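Local coordinates for protein beta-galactosidase BgaB (Bifidobacterium adolescentis, PDB 5VYM) that hydrolyses terminal non-reducing beta-D-galactose residues of beta-galactosides, favouring beta-1,4-linked galactobiose and related oligosaccharides, and is represented here by its trimerisation domain, at residues V166-G170 with E171-V175; T218-R222 with A223-A227. All blocks are in the same frame, centred on the assembly; numbering follows the deposited sequence.

How the contacts relate
Two local contacts of the trimerisation domain illustrate how residues three to seven apart meet round a turn and along the last part of a helix. Contact 1 (166-170 with 171-175) is a surface turn between the short strand 167-168 and strand 174-180, held by valine and alanine methyls and one weak backbone bond. Contact 2 (218-222 with 223-227), partly buried, lies within helix 214-225 and relies on successive backbone bonds, a leucine pair and a bridging water. The centres of contact 1 and contact 2 are about 21 Å apart, and the two do not touch. Both nevertheless pack against the second subunit, and both have side chains resting on strand 193-200 of the antiparallel sheet.

Contact 1 of 2, residues V166-G170 with E171-V175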
ATOM      1  N   VAL B 166      -4.271  15.677  -6.473  1.00 48.47           N
ATOM      2  CA  VAL B 166      -4.843  14.339  -6.582  1.00 45.77           C
ATOM      3  C   VAL B 166      -4.467  13.772  -7.944  1.00 50.24           C
ATOM      4  O   VAL B 166      -4.747  14.393  -8.976  1.00 60.04           O
ATOM      5  CB  VAL B 166      -6.373  14.332  -6.415  1.00 48.22           C
ATOM      6  CG1 VAL B 166      -6.929  12.950  -6.718  1.00 54.19           C
ATOM      7  CG2 VAL B 166      -6.761  14.760  -5.015  1.00 47.37           C
ATOM      8  N   ASN B 167      -3.839  12.597  -7.952  1.00 53.23           N
ATOM      9  CA  ASN B 167      -3.506  11.905  -9.190  1.00 54.84           C
ATOM     10  C   ASN B 167      -3.829  10.428  -9.033  1.00 54.77           C
ATOM     11  O   ASN B 167      -3.464   9.813  -8.028  1.00 54.26           O
ATOM     12  CB  ASN B 167      -2.032  12.093  -9.558  1.00 63.80           C
ATOM     13  CG  ASN B 167      -1.711  13.519  -9.955  1.00 78.81           C
ATOM     14  OD1 ASN B 167      -1.194  14.298  -9.154  1.00 90.32           O
ATOM     15  ND2 ASN B 167      -2.027  13.873 -11.196  1.00 73.96           N
ATOM     16  N   VAL B 168      -4.510   9.869 -10.028  1.00 54.69           N
ATOM     17  CA  VAL B 168      -4.929   8.473  -9.991  1.00 50.08           C
ATOM     18  C   VAL B 168      -3.756   7.587 -10.386  1.00 43.62           C
ATOM     19  O   VAL B 168      -3.075   7.846 -11.386  1.00 48.50           O
ATOM     20  CB  VAL B 168      -6.135   8.248 -10.915  1.00 52.71           C
ATOM     21  CG1 VAL B 168      -6.522   6.782 -10.941  1.00 51.85           C
ATOM     22  CG2 VAL B 168      -7.307   9.107 -10.469  1.00 52.56           C
ATOM     23  N   THR B 169      -3.518   6.534  -9.603  1.00 42.45           N
ATOM     24  CA  THR B 169      -2.395   5.631  -9.826  1.00 41.70           C
ATOM     25  C   THR B 169      -2.798   4.188 -10.093  1.00 46.01           C
ATOM     26  O   THR B 169      -2.102   3.503 -10.845  1.00 54.83           O
ATOM     27  CB  THR B 169      -1.437   5.653  -8.623  1.00 43.01           C
ATOM     28  OG1 THR B 169      -2.143   5.266  -7.436  1.00 41.93           O
ATOM     29  CG2 THR B 169      -0.852   7.042  -8.428  1.00 42.17           C
ATOM     30  N   GLY B 170      -3.889   3.707  -9.503  1.00 38.02           N
ATOM     31  CA  GLY B 170      -4.259   2.311  -9.668  1.00 43.92           C
ATOM     32  C   GLY B 170      -4.734   2.015 -11.081  1.00 48.78           C
ATOM     33  O   GLY B 170      -5.415   2.823 -11.714  1.00 47.06           O
ATOM     34  N   GLU B 171      -4.360   0.832 -11.578  1.00 45.61           N
ATOM     35  CA  GLU B 171      -4.768   0.429 -12.921  1.00 44.52           C
ATOM     36  C   GLU B 171      -6.282   0.355 -13.039  1.00 44.00           C
ATOM     37  O   GLU B 171      -6.854   0.728 -14.070  1.00 48.74           O
ATOM     38  CB  GLU B 171      -4.153  -0.923 -13.281  1.00 64.75           C
ATOM     39  CG  GLU B 171      -2.641  -0.976 -13.202  1.00 88.28           C
ATOM     40  CD  GLU B 171      -2.113  -2.388 -13.354  1.00 92.73           C
ATOM     41  OE1 GLU B 171      -2.903  -3.281 -13.731  1.00 93.13           O
ATOM     42  OE2 GLU B 171      -0.912  -2.608 -13.091  1.00 90.74           O
ATOM     43  N   HIS B 172      -6.949  -0.124 -11.991  1.00 36.86           N
ATOM     44  CA  HIS B 172      -8.389  -0.325 -12.002  1.00 45.22           C
ATOM     45  C   HIS B 172      -9.142   0.772 -11.263  1.00 33.09           C
ATOM     46  O   HIS B 172     -10.345   0.632 -11.028  1.00 38.17           O
ATOM     47  CB  HIS B 172      -8.728  -1.692 -11.405  1.00 51.90           C
ATOM     48  CG  HIS B 172      -7.946  -2.818 -12.005  1.00 60.26           C
ATOM     49  ND1 HIS B 172      -6.658  -3.119 -11.616  1.00 63.87           N
ATOM     50  CD2 HIS B 172      -8.265  -3.708 -12.973  1.00 64.06           C
ATOM     51  CE1 HIS B 172      -6.219  -4.151 -12.316  1.00 65.06           C
ATOM     52  NE2 HIS B 172      -7.175  -4.527 -13.147  1.00 68.79           N
ATOM     53  N   ALA B 173      -8.466   1.856 -10.890  1.00 34.43           N
ATOM     54  CA  ALA B 173      -9.145   2.965 -10.237  1.00 31.41           C
ATOM     55  C   ALA B 173      -9.973   3.738 -11.256  1.00 33.43           C
ATOM     56  O   ALA B 173      -9.504   4.036 -12.358  1.00 45.18           O
ATOM     57  CB  ALA B 173      -8.136   3.886  -9.557  1.00 28.43           C
ATOM     58  N   GLN B 174     -11.208   4.058 -10.889  1.00 33.45           N
ATOM     59  CA  GLN B 174     -12.151   4.723 -11.776  1.00 30.34           C
ATOM     60  C   GLN B 174     -12.462   6.113 -11.244  1.00 39.59           C
ATOM     61  O   GLN B 174     -12.772   6.274 -10.060  1.00 39.33           O
ATOM     62  CB  GLN B 174     -13.437   3.907 -11.910  1.00 34.38           C
ATOM     63  CG  GLN B 174     -14.526   4.588 -12.719  1.00 43.85           C
ATOM     64  CD  GLN B 174     -15.802   3.772 -12.767  1.00 51.83           C
ATOM     65  OE1 GLN B 174     -15.909   2.727 -12.121  1.00 43.44           O
ATOM     66  NE2 GLN B 174     -16.777   4.244 -13.534  1.00 43.43           N
ATOM     67  N   VAL B 175     -12.373   7.111 -12.118  1.00 38.21           N
ATOM     68  CA  VAL B 175     -12.753   8.473 -11.761  1.00 39.45           C
ATOM     69  C   VAL B 175     -14.253   8.631 -11.961  1.00 42.12           C
ATOM     70  O   VAL B 175     -14.792   8.281 -13.017  1.00 46.38           O
ATOM     71  CB  VAL B 175     -11.969   9.497 -12.598  1.00 33.78           C
ATOM     72  CG1 VAL B 175     -12.388  10.913 -12.226  1.00 34.04           C
ATOM     73  CG2 VAL B 175     -10.479   9.310 -12.396  1.00 31.88           C
TER
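Val168 reaches across the turn with both of its methyl groups, each meeting a different apolar partner. Its first torsion (chi1 177°) sets CG1 beside the carbonyl carbon and CG2 beside the backbone N, so that the two branches diverge to Ala173 and Val175. CG1 of Val168 lies 3.6 Å from CB of Ala173. The other branch, CG2 of Val168, approaches CG2 of Val175 at 3.7 Å, the two valine side chains meeting at a slant. The small alanine and the branched valine thus share one neighbour.

Backbone polar contact is slight. Residues Gly170 to Ala173 form a type I beta turn, in which N of Ala173 donates a weak hydrogen bond to O of Gly170 at 3.3 Å, with an N-H...O angle of 159°. CB of Ala173 also lies 3.6 Å from that same O of Gly170, so Ala173 meets this oxygen through both its N-H and its methyl. At the start of the bend, N of Glu171 is hydrogen-bonded to OD2 of Asp82.

The turn carries the chain from strand 167-168, which pairs antiparallel with a strand of the second subunit, into strand 174-180. Ala173, still in the turn, packs on Gly123 of the second subunit, and Gln174, which opens the strand, bonds through its backbone to Arg197 of strand 193-200.

Contact 2 of 2, residues T218-R222 with A223-A227; sequences TKLVR and AYLAA
Leu220 and Leu225 have different first torsions: CG of Leu220 is anti to the backbone N (chi1 -168°), whereas CG of Leu225 is anti to the carbonyl carbon (chi1 -53°). The result, in the last turns of helix 214-225, is a side-by-side pair pointing the same way, with CD2 of Leu220 4.0 Å from CD1 of Leu225. CG1 of Val221 meets CB of Leu225 at 4.2 Å, the two side chains crossing at about a right angle.

Regular alpha-helical bonds run from N of Ala223 to O of Lys219 (3.0 Å) and from N of Tyr224 to O of Leu220 (3.1 Å). The next carbonyl, O of Val221, accepts the i+4 bond from N of Leu225 at 2.7 Å and a weak i+3 bond from N of Tyr224. Residues 223-225 include a wider, pi-type turn. CB of Ala223 lies over one face of the Tyr224 ring, 3.7 Å above its plane and offset toward the rim; the ring's hydroxyl is hydrogen-bonded to OD2 of Asp149.

Both chains pack against the helix: Leu220 touches Val195 of strand 193-200, and Val221 packs on Phe42 of the second subunit. Across the widened turn a water links the backbone, donating to O of Arg222 at 2.8 Å and accepting from N of Ala226 at 3.1 Å.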
ATOM      1  N   THR B 218     -26.089  14.545  -0.979  1.00 37.63           N
ATOM      2  CA  THR B 218     -27.172  13.583  -1.154  1.00 37.24           C
ATOM      3  C   THR B 218     -27.179  13.021  -2.570  1.00 39.32           C
ATOM      4  O   THR B 218     -27.461  11.833  -2.771  1.00 39.05           O
ATOM      5  CB  THR B 218     -28.517  14.237  -0.830  1.00 37.18           C
ATOM      6  OG1 THR B 218     -28.442  14.882   0.446  1.00 40.89           O
ATOM      7  CG2 THR B 218     -29.622  13.193  -0.791  1.00 38.77           C
ATOM      8  N   LYS B 219     -26.870  13.861  -3.564  1.00 34.77           N
ATOM      9  CA  LYS B 219     -26.739  13.380  -4.936  1.00 39.59           C
ATOM     10  C   LYS B 219     -25.680  12.290  -5.034  1.00 44.07           C
ATOM     11  O   LYS B 219     -25.897  11.250  -5.667  1.00 51.76           O
ATOM     12  CB  LYS B 219     -26.388  14.539  -5.869  1.00 45.80           C
ATOM     13  CG  LYS B 219     -27.550  15.434  -6.259  1.00 54.17           C
ATOM     14  CD  LYS B 219     -27.113  16.412  -7.339  1.00 62.28           C
ATOM     15  CE  LYS B 219     -28.293  17.136  -7.962  1.00 70.39           C
ATOM     16  NZ  LYS B 219     -27.874  17.922  -9.158  1.00 76.81           N
ATOM     17  N   LEU B 220     -24.521  12.516  -4.412  1.00 43.58           N
ATOM     18  CA  LEU B 220     -23.442  11.535  -4.449  1.00 43.91           C
ATOM     19  C   LEU B 220     -23.871  10.224  -3.801  1.00 43.37           C
ATOM     20  O   LEU B 220     -23.628   9.141  -4.346  1.00 41.78           O
ATOM     21  CB  LEU B 220     -22.204  12.108  -3.755  1.00 40.50           C
ATOM     22  CG  LEU B 220     -20.849  11.405  -3.888  1.00 41.13           C
ATOM     23  CD1 LEU B 220     -19.733  12.410  -3.648  1.00 35.34           C
ATOM     24  CD2 LEU B 220     -20.714  10.234  -2.923  1.00 32.77           C
ATOM     25  N   VAL B 221     -24.507  10.306  -2.631  1.00 41.06           N
ATOM     26  CA  VAL B 221     -24.903   9.098  -1.912  1.00 41.82           C
ATOM     27  C   VAL B 221     -25.924   8.309  -2.721  1.00 45.04           C
ATOM     28  O   VAL B 221     -25.809   7.087  -2.879  1.00 47.19           O
ATOM     29  CB  VAL B 221     -25.446   9.456  -0.517  1.00 35.56           C
ATOM     30  CG1 VAL B 221     -26.039   8.228   0.150  1.00 33.46           C
ATOM     31  CG2 VAL B 221     -24.343  10.051   0.344  1.00 29.93           C
ATOM     32  N   ARG B 222     -26.933   9.000  -3.254  1.00 41.50           N
ATOM     33  CA  ARG B 222     -28.001   8.313  -3.973  1.00 45.33           C
ATOM     34  C   ARG B 222     -27.491   7.670  -5.256  1.00 44.74           C
ATOM     35  O   ARG B 222     -27.998   6.621  -5.669  1.00 49.23           O
ATOM     36  CB  ARG B 222     -29.133   9.297  -4.272  1.00 39.30           C
ATOM     37  CG  ARG B 222     -30.419   8.659  -4.760  1.00 57.52           C
ATOM     38  CD  ARG B 222     -31.521   9.700  -4.839  1.00 74.64           C
ATOM     39  NE  ARG B 222     -31.918  10.174  -3.516  1.00 79.55           N
ATOM     40  CZ  ARG B 222     -32.442  11.372  -3.277  1.00 77.35           C
ATOM     41  NH1 ARG B 222     -32.620  12.229  -4.272  1.00 79.22           N
ATOM     42  NH2 ARG B 222     -32.779  11.717  -2.041  1.00 69.68           N
ATOM     43  N   ALA B 223     -26.480   8.268  -5.889  1.00 40.93           N
ATOM     44  CA  ALA B 223     -25.956   7.732  -7.141  1.00 44.03           C
ATOM     45  C   ALA B 223     -25.069   6.511  -6.919  1.00 47.49           C
ATOM     46  O   ALA B 223     -25.097   5.570  -7.720  1.00 44.13           O
ATOM     47  CB  ALA B 223     -25.182   8.817  -7.893  1.00 34.37           C
ATOM     48  N   TYR B 224     -24.278   6.500  -5.847  1.00 47.38           N
ATOM     49  CA  TYR B 224     -23.250   5.482  -5.675  1.00 42.39           C
ATOM     50  C   TYR B 224     -23.333   4.704  -4.369  1.00 40.16           C
ATOM     51  O   TYR B 224     -22.938   3.536  -4.345  1.00 48.18           O
ATOM     52  CB  TYR B 224     -21.852   6.116  -5.774  1.00 39.03           C
ATOM     53  CG  TYR B 224     -21.597   6.849  -7.072  1.00 41.03           C
ATOM     54  CD1 TYR B 224     -21.380   6.153  -8.253  1.00 44.74           C
ATOM     55  CD2 TYR B 224     -21.559   8.238  -7.114  1.00 40.52           C
ATOM     56  CE1 TYR B 224     -21.141   6.817  -9.440  1.00 47.07           C
ATOM     57  CE2 TYR B 224     -21.319   8.910  -8.297  1.00 43.40           C
ATOM     58  CZ  TYR B 224     -21.111   8.195  -9.456  1.00 49.07           C
ATOM     59  OH  TYR B 224     -20.873   8.860 -10.637  1.00 54.72           O
ATOM     60  N   LEU B 225     -23.830   5.305  -3.286  1.00 38.53           N
ATOM     61  CA  LEU B 225     -23.722   4.700  -1.963  1.00 41.34           C
ATOM     62  C   LEU B 225     -25.067   4.343  -1.339  1.00 39.45           C
ATOM     63  O   LEU B 225     -25.113   4.025  -0.146  1.00 42.95           O
ATOM     64  CB  LEU B 225     -22.953   5.631  -1.020  1.00 30.72           C
ATOM     65  CG  LEU B 225     -21.585   6.113  -1.504  1.00 37.16           C
ATOM     66  CD1 LEU B 225     -20.959   7.055  -0.487  1.00 32.61           C
ATOM     67  CD2 LEU B 225     -20.667   4.934  -1.786  1.00 38.04           C
ATOM     68  N   ALA B 226     -26.156   4.385  -2.100  1.00 45.19           N
ATOM     69  CA  ALA B 226     -27.480   4.115  -1.564  1.00 54.26           C
ATOM     70  C   ALA B 226     -27.856   2.653  -1.791  1.00 59.04           C
ATOM     71  O   ALA B 226     -27.107   1.870  -2.380  1.00 63.16           O
ATOM     72  CB  ALA B 226     -28.512   5.054  -2.190  1.00 58.37           C
ATOM     73  N   ALA B 227     -29.041   2.283  -1.312  1.00 64.38           N
ATOM     74  CA  ALA B 227     -29.548   0.924  -1.465  1.00 59.17           C
ATOM     75  C   ALA B 227     -30.456   0.814  -2.686  1.00 57.26           C
ATOM     76  O   ALA B 227     -30.088   0.209  -3.693  1.00 66.85           O
ATOM     77  CB  ALA B 227     -30.291   0.491  -0.214  1.00 54.62           C
TER
HETATM   78  O   HOH W   1     -26.859   4.108  -5.137  1.00 42.42           O